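Type IV pilus biogenesis protein PilB (Streptococcus sanguinis, PDB 7B7P) is a bimodular minor pilin of type IV pili with a direct role in adhesion, carrying a metal-binding von Willebrand factor A-like module. Local coordinates at residues Ile362-Gly372 against Met392-Asn401; Ser32-Gly43 against Trp52-Asp60. All coordinates share one frame; numbering follows the deposited sequence.

Contact 1: Ile362-Gly372 against Met392-Asn401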
loop_
_atom_site.group_PDB
_atom_site.type_symbol
_atom_site.label_atom_id
_atom_site.label_comp_id
_atom_site.label_asym_id
_atom_site.label_seq_id
_atom_site.Cartn_x
_atom_site.Cartn_y
_atom_site.Cartn_z
ATOM N N ILE A 362 -11.019 -2.510 2.657
ATOM C CA ILE A 362 -9.875 -1.609 2.709
ATOM C C ILE A 362 -8.582 -2.393 2.504
ATOM O O ILE A 362 -8.369 -3.448 3.115
ATOM C CB ILE A 362 -9.875 -0.821 4.027
ATOM C CG1 ILE A 362 -11.006 0.204 3.973
ATOM C CG2 ILE A 362 -8.547 -0.105 4.258
ATOM C CD1 ILE A 362 -11.288 0.821 5.284
ATOM N N LYS A 363 -7.736 -1.891 1.607
ATOM C CA LYS A 363 -6.505 -2.599 1.273
ATOM C C LYS A 363 -5.473 -2.484 2.392
ATOM O O LYS A 363 -4.892 -3.487 2.810
ATOM C CB LYS A 363 -5.938 -2.051 -0.039
ATOM C CG LYS A 363 -4.551 -2.546 -0.371
ATOM C CD LYS A 363 -4.561 -4.023 -0.672
ATOM C CE LYS A 363 -3.400 -4.386 -1.607
ATOM N NZ LYS A 363 -2.902 -5.750 -1.323
ATOM N N ARG A 364 -5.241 -1.279 2.903
ATOM C CA ARG A 364 -4.205 -1.120 3.920
ATOM C C ARG A 364 -4.497 0.135 4.728
ATOM O O ARG A 364 -5.006 1.126 4.193
ATOM C CB ARG A 364 -2.798 -1.038 3.284
ATOM C CG ARG A 364 -1.627 -0.642 4.230
ATOM C CD ARG A 364 -0.257 -0.616 3.500
ATOM N NE ARG A 364 -0.116 -1.810 2.669
ATOM C CZ ARG A 364 -0.142 -1.797 1.342
ATOM N NH1 ARG A 364 -0.276 -0.649 0.700
ATOM N NH2 ARG A 364 -0.051 -2.926 0.665
ATOM N N VAL A 365 -4.190 0.070 6.024
ATOM C CA VAL A 365 -4.153 1.249 6.884
ATOM C C VAL A 365 -2.696 1.556 7.214
ATOM O O VAL A 365 -2.006 0.742 7.841
ATOM C CB VAL A 365 -4.969 1.061 8.174
ATOM C CG1 VAL A 365 -4.880 2.339 9.033
ATOM C CG2 VAL A 365 -6.435 0.679 7.853
ATOM N N ASN A 366 -2.245 2.744 6.825
ATOM C CA ASN A 366 -0.951 3.281 7.222
ATOM C C ASN A 366 -1.153 4.210 8.413
ATOM O O ASN A 366 -2.002 5.106 8.372
ATOM C CB ASN A 366 -0.287 4.049 6.070
ATOM C CG ASN A 366 0.284 3.129 4.989
ATOM O OD1 ASN A 366 1.448 2.735 5.050
ATOM N ND2 ASN A 366 -0.525 2.805 3.996
ATOM N N VAL A 367 -0.395 3.975 9.477
ATOM C CA VAL A 367 -0.392 4.840 10.647
ATOM C C VAL A 367 0.975 5.495 10.779
ATOM O O VAL A 367 2.010 4.817 10.739
ATOM C CB VAL A 367 -0.752 4.055 11.916
ATOM C CG1 VAL A 367 -0.847 4.997 13.120
ATOM C CG2 VAL A 367 -2.051 3.319 11.690
ATOM N N ILE A 368 0.973 6.807 10.962
ATOM C CA ILE A 368 2.182 7.598 11.099
ATOM C C ILE A 368 2.173 8.220 12.481
ATOM O O ILE A 368 1.342 9.097 12.767
ATOM C CB ILE A 368 2.285 8.677 10.017
ATOM C CG1 ILE A 368 2.220 8.053 8.625
ATOM C CG2 ILE A 368 3.567 9.481 10.179
ATOM C CD1 ILE A 368 1.981 9.097 7.541
ATOM N N GLY A 369 3.094 7.768 13.340
ATOM C CA GLY A 369 3.465 8.503 14.542
ATOM C C GLY A 369 4.364 9.693 14.224
ATOM O O GLY A 369 5.511 9.533 13.798
ATOM N N PHE A 370 3.857 10.902 14.424
ATOM C CA PHE A 370 4.546 12.122 14.036
ATOM C C PHE A 370 4.808 12.967 15.291
ATOM O O PHE A 370 4.005 13.819 15.677
ATOM C CB PHE A 370 3.722 12.860 12.983
ATOM C CG PHE A 370 4.354 14.146 12.497
ATOM C CD1 PHE A 370 5.617 14.140 11.923
ATOM C CD2 PHE A 370 3.676 15.347 12.609
ATOM C CE1 PHE A 370 6.208 15.313 11.472
ATOM C CE2 PHE A 370 4.257 16.536 12.159
ATOM C CZ PHE A 370 5.534 16.516 11.584
ATOM N N SER A 371 5.945 12.719 15.935
ATOM C CA SER A 371 6.356 13.498 17.094
ATOM C C SER A 371 7.843 13.290 17.320
ATOM O O SER A 371 8.356 12.192 17.109
ATOM C CB SER A 371 5.586 13.096 18.355
ATOM O OG SER A 371 5.959 13.915 19.457
ATOM N N GLY A 372 8.520 14.344 17.755
ATOM C CA GLY A 372 9.872 14.222 18.264
ATOM C C GLY A 372 9.941 13.850 19.726
ATOM O O GLY A 372 11.028 13.684 20.289
ATOM N N MET A 392 -7.322 -6.167 7.588
ATOM C CA MET A 392 -6.579 -5.621 6.463
ATOM C C MET A 392 -5.091 -5.537 6.810
ATOM O O MET A 392 -4.686 -5.674 7.963
ATOM C CB MET A 392 -7.114 -4.232 6.058
ATOM C CG MET A 392 -6.814 -3.063 7.051
ATOM S SD MET A 392 -7.577 -3.307 8.717
ATOM C CE MET A 392 -9.326 -3.190 8.300
ATOM N N GLU A 393 -4.277 -5.280 5.791
ATOM C CA GLU A 393 -2.872 -4.976 6.025
ATOM C C GLU A 393 -2.749 -3.673 6.801
ATOM O O GLU A 393 -3.493 -2.718 6.562
ATOM C CB GLU A 393 -2.118 -4.857 4.705
ATOM C CG GLU A 393 -1.918 -6.180 3.984
ATOM C CD GLU A 393 -1.194 -6.018 2.639
ATOM O OE1 GLU A 393 -0.682 -4.904 2.344
ATOM O OE2 GLU A 393 -1.120 -7.017 1.887
ATOM N N THR A 394 -1.811 -3.636 7.742
ATOM C CA THR A 394 -1.486 -2.413 8.460
ATOM C C THR A 394 0.020 -2.229 8.499
ATOM O O THR A 394 0.784 -3.189 8.411
ATOM C CB THR A 394 -2.010 -2.412 9.893
ATOM O OG1 THR A 394 -1.325 -3.423 10.644
ATOM C CG2 THR A 394 -3.519 -2.649 9.932
ATOM N N LYS A 395 0.437 -0.980 8.653
ATOM C CA LYS A 395 1.853 -0.652 8.704
ATOM C C LYS A 395 2.029 0.596 9.553
ATOM O O LYS A 395 1.460 1.650 9.242
ATOM C CB LYS A 395 2.404 -0.439 7.293
ATOM C CG LYS A 395 3.890 -0.143 7.219
ATOM C CD LYS A 395 4.196 0.533 5.872
ATOM C CE LYS A 395 5.573 1.196 5.820
ATOM N NZ LYS A 395 6.628 0.289 6.335
ATOM N N TYR A 396 2.837 0.483 10.602
ATOM C CA TYR A 396 3.177 1.616 11.445
ATOM C C TYR A 396 4.560 2.164 11.103
ATOM O O TYR A 396 5.510 1.405 10.909
ATOM C CB TYR A 396 3.127 1.226 12.920
ATOM C CG TYR A 396 3.570 2.369 13.779
ATOM C CD1 TYR A 396 2.821 3.547 13.832
ATOM C CD2 TYR A 396 4.777 2.317 14.486
ATOM C CE1 TYR A 396 3.241 4.632 14.595
ATOM C CE2 TYR A 396 5.192 3.390 15.263
ATOM C CZ TYR A 396 4.413 4.544 15.312
ATOM O OH TYR A 396 4.819 5.622 16.058
ATOM N N VAL A 397 4.671 3.490 11.066
ATOM C CA VAL A 397 5.929 4.191 10.856
ATOM C C VAL A 397 5.955 5.400 11.781
ATOM O O VAL A 397 4.958 6.121 11.890
ATOM C CB VAL A 397 6.103 4.635 9.382
ATOM C CG1 VAL A 397 7.307 5.556 9.232
ATOM C CG2 VAL A 397 6.259 3.431 8.466
ATOM N N SER A 398 7.094 5.638 12.442
ATOM C CA SER A 398 7.287 6.867 13.207
ATOM C C SER A 398 8.127 7.850 12.408
ATOM O O SER A 398 9.116 7.468 11.780
ATOM C CB SER A 398 7.936 6.610 14.562
ATOM O OG SER A 398 9.031 5.743 14.438
ATOM N N ALA A 399 7.698 9.106 12.406
ATOM C CA ALA A 399 8.384 10.202 11.737
ATOM C C ALA A 399 8.686 11.223 12.818
ATOM O O ALA A 399 7.782 11.935 13.271
ATOM C CB ALA A 399 7.528 10.810 10.619
ATOM N N THR A 400 9.942 11.286 13.237
ATOM C CA THR A 400 10.334 12.167 14.326
ATOM C C THR A 400 10.868 13.517 13.855
ATOM O O THR A 400 11.206 14.354 14.696
ATOM C CB THR A 400 11.382 11.484 15.213
ATOM O OG1 THR A 400 12.586 11.304 14.460
ATOM C CG2 THR A 400 10.876 10.113 15.713
ATOM N N ASN A 401 10.946 13.766 12.550
ATOM C CA ASN A 401 11.356 15.089 12.094
ATOM C C ASN A 401 10.720 15.377 10.740
ATOM O O ASN A 401 10.009 14.545 10.175
ATOM C CB ASN A 401 12.890 15.225 12.036
ATOM C CG ASN A 401 13.543 14.110 11.267
ATOM O OD1 ASN A 401 13.424 14.039 10.050
ATOM N ND2 ASN A 401 14.224 13.213 11.975
#
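Strands 364-370 and 393-399 pair in parallel in the central sheet of the von Willebrand factor A-like module, where helix 380-388 makes the crossover of a beta-alpha-beta unit. Their N-to-C directions differ by 23°, and the register runs unbroken from Arg-364 beside Glu-393 to Gly-369 beside Ser-398. Val-365, Val-367 and Gly-369 give and accept backbone bonds on this side, Val-367 N to Lys-395 O (3.0 Å) being nearly straight at 173°. The intervening residues Arg-364, Asn-366 and Ile-368 turn their polar backbone to strand 276-283, so 364-370 is an inner strand.

One face of the pair, with Arg-364, Asn-366 and Ile-368, packs against helix 402-424. At its start Glu-393, extended beyond CG, places OE1 2.7 Å from Arg-364 NH2, which meets it nearly along the C-O axis; Arg-364 NE adds a weaker bond to the same oxygen. Arg-364 NH1 also bridges to Asp-419 of helix 402-424, tying that helix to both strands, while Lys-363 reaches Glu-393 by a long salt bridge.

The other face carries Val-365, Val-367, Thr-394 and Tyr-396. Met-392 CG lies 3.8 Å from Val-365 CG2, and both side chains touch Met-266 of helix 258-270. Farther along the chain, the side chain of Ser-371 lies about 5 Å from that of Asp-284 and about 7 Å from that of Ser-173, both magnesium-binding residues; its OG hydrogen-bonds to Glu-376 and to the backbone N of Val-373.

With CG anti to the backbone N (chi1 176°), the Tyr-396 ring runs along the neighbouring strand: CD1 touches Val-367 CG1, and the hydroxyl sits against the backbone of Gly-369, Tyr-396 OH lying 3.5 Å from Gly-369 CA.

Contact 2: Ser32-Gly43 against Trp52-Asp60; sequences SIFILDDSKFKG and WSYIGLSAD
Aromatic and aliphatic side chains join Ser-32-Gly-43 to Trp-52-Asp-60 across one face of the mixed sheet in the pilin module. Strands 32-36 and 53-57 are not neighbours in that sheet: strand 148-152 lies between them, antiparallel to each, and the contact is made by side chains reaching over it and by the loop after strand 32-36.

The aromatic contact is an offset edge-to-face pair. Phe-34 directs its edge to the face of the Trp-52 six-membered ring, with planes at 83° and centroids 5.3 Å apart; Phe-34 CE1 comes 3.5 Å from Trp-52 CH2. Ser-32 OG approaches the rim of the same indole, near its plane, 3.3 Å from Trp-52 CZ3. Trp-52 NE1 hydrogen-bonds to Ser-424 O, and Pro-426 packs on both rings, so the C-terminal end of the chain covers this cluster.

Among the apolar contacts, Leu-36 lies roughly perpendicular to Tyr-54, with Leu-36 CD1 3.5 Å from Tyr-54 CE2. Phe-41 and Tyr-54 run alongside in opposing senses, and Phe-41 CD1 lies 4.0 Å from Tyr-54 CD2.

A separate polar interaction fixes the end of the tyrosine: Tyr-54 OH is hydrogen-bonded to Thr-49 N.

Backbone meets ring at the far end. Phe-41, its CG anti to the backbone N (chi1 -174°), brings CE2 to 3.5 Å from Gly-56 CA; that same Phe-41 CE2 touches Leu-57 O, 3.3 Å away near the ring plane.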
loop_
_atom_site.group_PDB
_atom_site.type_symbol
_atom_site.label_atom_id
_atom_site.label_comp_id
_atom_site.label_asym_id
_atom_site.label_seq_id
_atom_site.Cartn_x
_atom_site.Cartn_y
_atom_site.Cartn_z
ATOM N N SER A 32 6.779 -3.486 -18.616
ATOM C CA SER A 32 6.552 -4.054 -17.291
ATOM C C SER A 32 6.725 -5.565 -17.377
ATOM O O SER A 32 6.350 -6.184 -18.375
ATOM C CB SER A 32 5.160 -3.707 -16.741
ATOM O OG SER A 32 4.142 -4.295 -17.526
ATOM N N ILE A 33 7.306 -6.148 -16.337
ATOM C CA ILE A 33 7.675 -7.557 -16.313
ATOM C C ILE A 33 7.142 -8.166 -15.033
ATOM O O ILE A 33 7.322 -7.596 -13.952
ATOM C CB ILE A 33 9.206 -7.772 -16.361
ATOM C CG1 ILE A 33 9.823 -7.149 -17.602
ATOM C CG2 ILE A 33 9.532 -9.268 -16.281
ATOM C CD1 ILE A 33 9.696 -8.025 -18.794
ATOM N N PHE A 34 6.540 -9.346 -15.150
ATOM C CA PHE A 34 6.167 -10.164 -14.005
ATOM C C PHE A 34 6.824 -11.523 -14.167
ATOM O O PHE A 34 6.632 -12.183 -15.191
ATOM C CB PHE A 34 4.640 -10.316 -13.897
ATOM C CG PHE A 34 3.936 -9.064 -13.444
ATOM C CD1 PHE A 34 3.647 -8.055 -14.348
ATOM C CD2 PHE A 34 3.574 -8.893 -12.114
ATOM C CE1 PHE A 34 3.012 -6.891 -13.935
ATOM C CE2 PHE A 34 2.934 -7.734 -11.692
ATOM C CZ PHE A 34 2.654 -6.736 -12.603
ATOM N N ILE A 35 7.593 -11.943 -13.167
ATOM C CA ILE A 35 8.067 -13.323 -13.112
ATOM C C ILE A 35 6.984 -14.181 -12.468
ATOM O O ILE A 35 6.447 -13.834 -11.407
ATOM C CB ILE A 35 9.392 -13.421 -12.342
ATOM C CG1 ILE A 35 10.471 -12.575 -13.015
ATOM C CG2 ILE A 35 9.869 -14.855 -12.295
ATOM C CD1 ILE A 35 11.870 -13.001 -12.629
ATOM N N LEU A 36 6.667 -15.311 -13.101
ATOM C CA LEU A 36 5.564 -16.167 -12.680
ATOM C C LEU A 36 6.053 -17.566 -12.329
ATOM O O LEU A 36 6.949 -18.102 -12.985
ATOM C CB LEU A 36 4.516 -16.262 -13.782
ATOM C CG LEU A 36 4.132 -14.925 -14.412
ATOM C CD1 LEU A 36 3.080 -15.166 -15.468
ATOM C CD2 LEU A 36 3.622 -13.942 -13.364
ATOM N N ASP A 37 5.441 -18.168 -11.303
ATOM C CA ASP A 37 5.636 -19.587 -11.039
ATOM C C ASP A 37 4.591 -20.406 -11.804
ATOM O O ASP A 37 3.720 -19.865 -12.491
ATOM C CB ASP A 37 5.608 -19.876 -9.532
ATOM C CG ASP A 37 4.266 -19.543 -8.866
ATOM O OD1 ASP A 37 3.204 -19.973 -9.366
ATOM O OD2 ASP A 37 4.281 -18.865 -7.816
ATOM N N ASP A 38 4.672 -21.735 -11.686
ATOM C CA ASP A 38 3.767 -22.599 -12.467
ATOM C C ASP A 38 2.272 -22.551 -11.994
ATOM O O ASP A 38 1.489 -23.385 -12.457
ATOM C CB ASP A 38 4.277 -24.045 -12.461
ATOM C CG ASP A 38 4.209 -24.702 -11.080
ATOM O OD1 ASP A 38 3.815 -24.030 -10.094
ATOM O OD2 ASP A 38 4.561 -25.903 -10.987
ATOM N N SER A 39 1.841 -21.654 -11.105
ATOM C CA SER A 39 0.415 -21.518 -10.839
ATOM C C SER A 39 -0.268 -20.623 -11.872
ATOM O O SER A 39 -1.443 -20.839 -12.190
ATOM C CB SER A 39 0.195 -20.982 -9.420
ATOM O OG SER A 39 -0.033 -19.585 -9.419
ATOM N N LYS A 40 0.449 -19.635 -12.421
ATOM C CA LYS A 40 -0.088 -18.771 -13.466
ATOM C C LYS A 40 0.546 -19.026 -14.832
ATOM O O LYS A 40 0.430 -18.180 -15.722
ATOM C CB LYS A 40 0.063 -17.296 -13.087
ATOM C CG LYS A 40 -0.654 -16.900 -11.809
ATOM C CD LYS A 40 -1.049 -15.427 -11.811
ATOM C CE LYS A 40 -2.426 -15.241 -11.170
ATOM N NZ LYS A 40 -2.874 -13.815 -11.152
ATOM N N PHE A 41 1.220 -20.164 -15.019
ATOM C CA PHE A 41 1.661 -20.584 -16.348
ATOM C C PHE A 41 1.934 -22.082 -16.331
ATOM O O PHE A 41 2.696 -22.564 -15.487
ATOM C CB PHE A 41 2.912 -19.814 -16.799
ATOM C CG PHE A 41 3.318 -20.103 -18.214
ATOM C CD1 PHE A 41 2.717 -19.443 -19.269
ATOM C CD2 PHE A 41 4.294 -21.045 -18.488
ATOM C CE1 PHE A 41 3.084 -19.714 -20.572
ATOM C CE2 PHE A 41 4.669 -21.321 -19.783
ATOM C CZ PHE A 41 4.065 -20.653 -20.827
ATOM N N LYS A 42 1.307 -22.816 -17.257
ATOM C CA LYS A 42 1.456 -24.268 -17.326
ATOM C C LYS A 42 1.791 -24.767 -18.729
ATOM O O LYS A 42 1.780 -25.982 -18.961
ATOM C CB LYS A 42 0.181 -24.968 -16.825
ATOM C CG LYS A 42 -0.494 -24.286 -15.633
ATOM C CD LYS A 42 -0.218 -25.061 -14.347
ATOM C CE LYS A 42 -1.296 -24.849 -13.298
ATOM N NZ LYS A 42 -1.503 -26.072 -12.478
ATOM N N GLY A 43 2.119 -23.871 -19.656
ATOM C CA GLY A 43 2.111 -24.171 -21.078
ATOM C C GLY A 43 0.912 -23.471 -21.680
ATOM O O GLY A 43 0.554 -22.384 -21.219
ATOM N N TRP A 52 -1.863 -9.591 -21.477
ATOM C CA TRP A 52 -0.489 -9.855 -21.080
ATOM C C TRP A 52 0.119 -10.877 -22.031
ATOM O O TRP A 52 -0.475 -11.933 -22.279
ATOM C CB TRP A 52 -0.428 -10.351 -19.634
ATOM C CG TRP A 52 -0.750 -9.258 -18.681
ATOM C CD1 TRP A 52 -1.960 -9.001 -18.112
ATOM C CD2 TRP A 52 0.145 -8.237 -18.210
ATOM N NE1 TRP A 52 -1.874 -7.891 -17.306
ATOM C CE2 TRP A 52 -0.593 -7.402 -17.352
ATOM C CE3 TRP A 52 1.499 -7.958 -18.422
ATOM C CZ2 TRP A 52 -0.026 -6.306 -16.704
ATOM C CZ3 TRP A 52 2.063 -6.868 -17.778
ATOM C CH2 TRP A 52 1.301 -6.056 -16.929
ATOM N N SER A 53 1.286 -10.548 -22.575
ATOM C CA SER A 53 2.072 -11.487 -23.363
ATOM C C SER A 53 2.978 -12.303 -22.444
ATOM O O SER A 53 3.358 -11.854 -21.361
ATOM C CB SER A 53 2.891 -10.736 -24.405
ATOM O OG SER A 53 2.146 -9.642 -24.903
ATOM N N TYR A 54 3.303 -13.521 -22.873
ATOM C CA TYR A 54 3.996 -14.477 -22.020
ATOM C C TYR A 54 5.161 -15.129 -22.757
ATOM O O TYR A 54 5.143 -15.271 -23.981
ATOM C CB TYR A 54 3.051 -15.585 -21.520
ATOM C CG TYR A 54 1.970 -15.140 -20.554
ATOM C CD1 TYR A 54 0.907 -14.347 -20.978
ATOM C CD2 TYR A 54 1.995 -15.541 -19.227
ATOM C CE1 TYR A 54 -0.087 -13.954 -20.099
ATOM C CE2 TYR A 54 1.006 -15.152 -18.345
ATOM C CZ TYR A 54 -0.033 -14.359 -18.787
ATOM O OH TYR A 54 -1.016 -13.967 -17.910
ATOM N N ILE A 55 6.175 -15.529 -21.988
ATOM C CA ILE A 55 7.233 -16.419 -22.452
ATOM C C ILE A 55 7.366 -17.546 -21.438
ATOM O O ILE A 55 7.416 -17.297 -20.228
ATOM C CB ILE A 55 8.583 -15.696 -22.616
ATOM C CG1 ILE A 55 8.491 -14.581 -23.642
ATOM C CG2 ILE A 55 9.667 -16.678 -23.029
ATOM C CD1 ILE A 55 9.639 -13.608 -23.552
ATOM N N GLY A 56 7.437 -18.773 -21.923
ATOM C CA GLY A 56 7.593 -19.904 -21.031
ATOM C C GLY A 56 7.660 -21.181 -21.833
ATOM O O GLY A 56 7.424 -21.198 -23.045
ATOM N N LEU A 57 7.984 -22.258 -21.128
ATOM C CA LEU A 57 8.142 -23.553 -21.764
ATOM C C LEU A 57 6.792 -24.161 -22.140
ATOM O O LEU A 57 5.738 -23.827 -21.582
ATOM C CB LEU A 57 8.889 -24.512 -20.845
ATOM C CG LEU A 57 10.408 -24.366 -20.847
ATOM C CD1 LEU A 57 11.045 -25.687 -20.444
ATOM C CD2 LEU A 57 10.893 -23.900 -22.209
ATOM N N SER A 58 6.850 -25.087 -23.095
ATOM C CA SER A 58 5.686 -25.838 -23.535
ATOM C C SER A 58 5.146 -26.717 -22.412
ATOM O O SER A 58 5.746 -26.867 -21.340
ATOM C CB SER A 58 6.031 -26.721 -24.739
ATOM O OG SER A 58 7.099 -27.616 -24.470
ATOM N N ALA A 59 3.979 -27.303 -22.678
ATOM C CA ALA A 59 3.475 -28.368 -21.828
ATOM C C ALA A 59 4.444 -29.542 -21.834
ATOM O O ALA A 59 4.900 -29.997 -20.780
ATOM C CB ALA A 59 2.081 -28.787 -22.298
ATOM N N ASP A 60 4.810 -30.015 -23.032
ATOM C CA ASP A 60 5.766 -31.112 -23.144
ATOM C C ASP A 60 7.162 -30.726 -22.668
ATOM O O ASP A 60 8.021 -31.607 -22.531
ATOM C CB ASP A 60 5.827 -31.633 -24.590
ATOM C CG ASP A 60 6.133 -30.540 -25.610
ATOM O OD1 ASP A 60 7.005 -29.681 -25.345
ATOM O OD2 ASP A 60 5.509 -30.552 -26.697
#

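From the N terminus, helix 9-27 leads into strand 32-36, and contact 2 closes early, over a linker of eight residues without helix or strand. The chain then completes the pilin-module sheet and enters the von Willebrand factor A-like module, where contact 1 closes a longer loop of 19 residues containing helix 380-388. The two are in series, neither enclosing nor crossing the other. The centres of contact 1 and contact 2 are about 36 Å apart. Their nearest atoms are about 12 Å apart, so they do not touch. Helix 402-424 links them: it follows directly on contact 1, packs against it, and sends the C-terminal residues Ser-424 and Pro-426 back to contact 2.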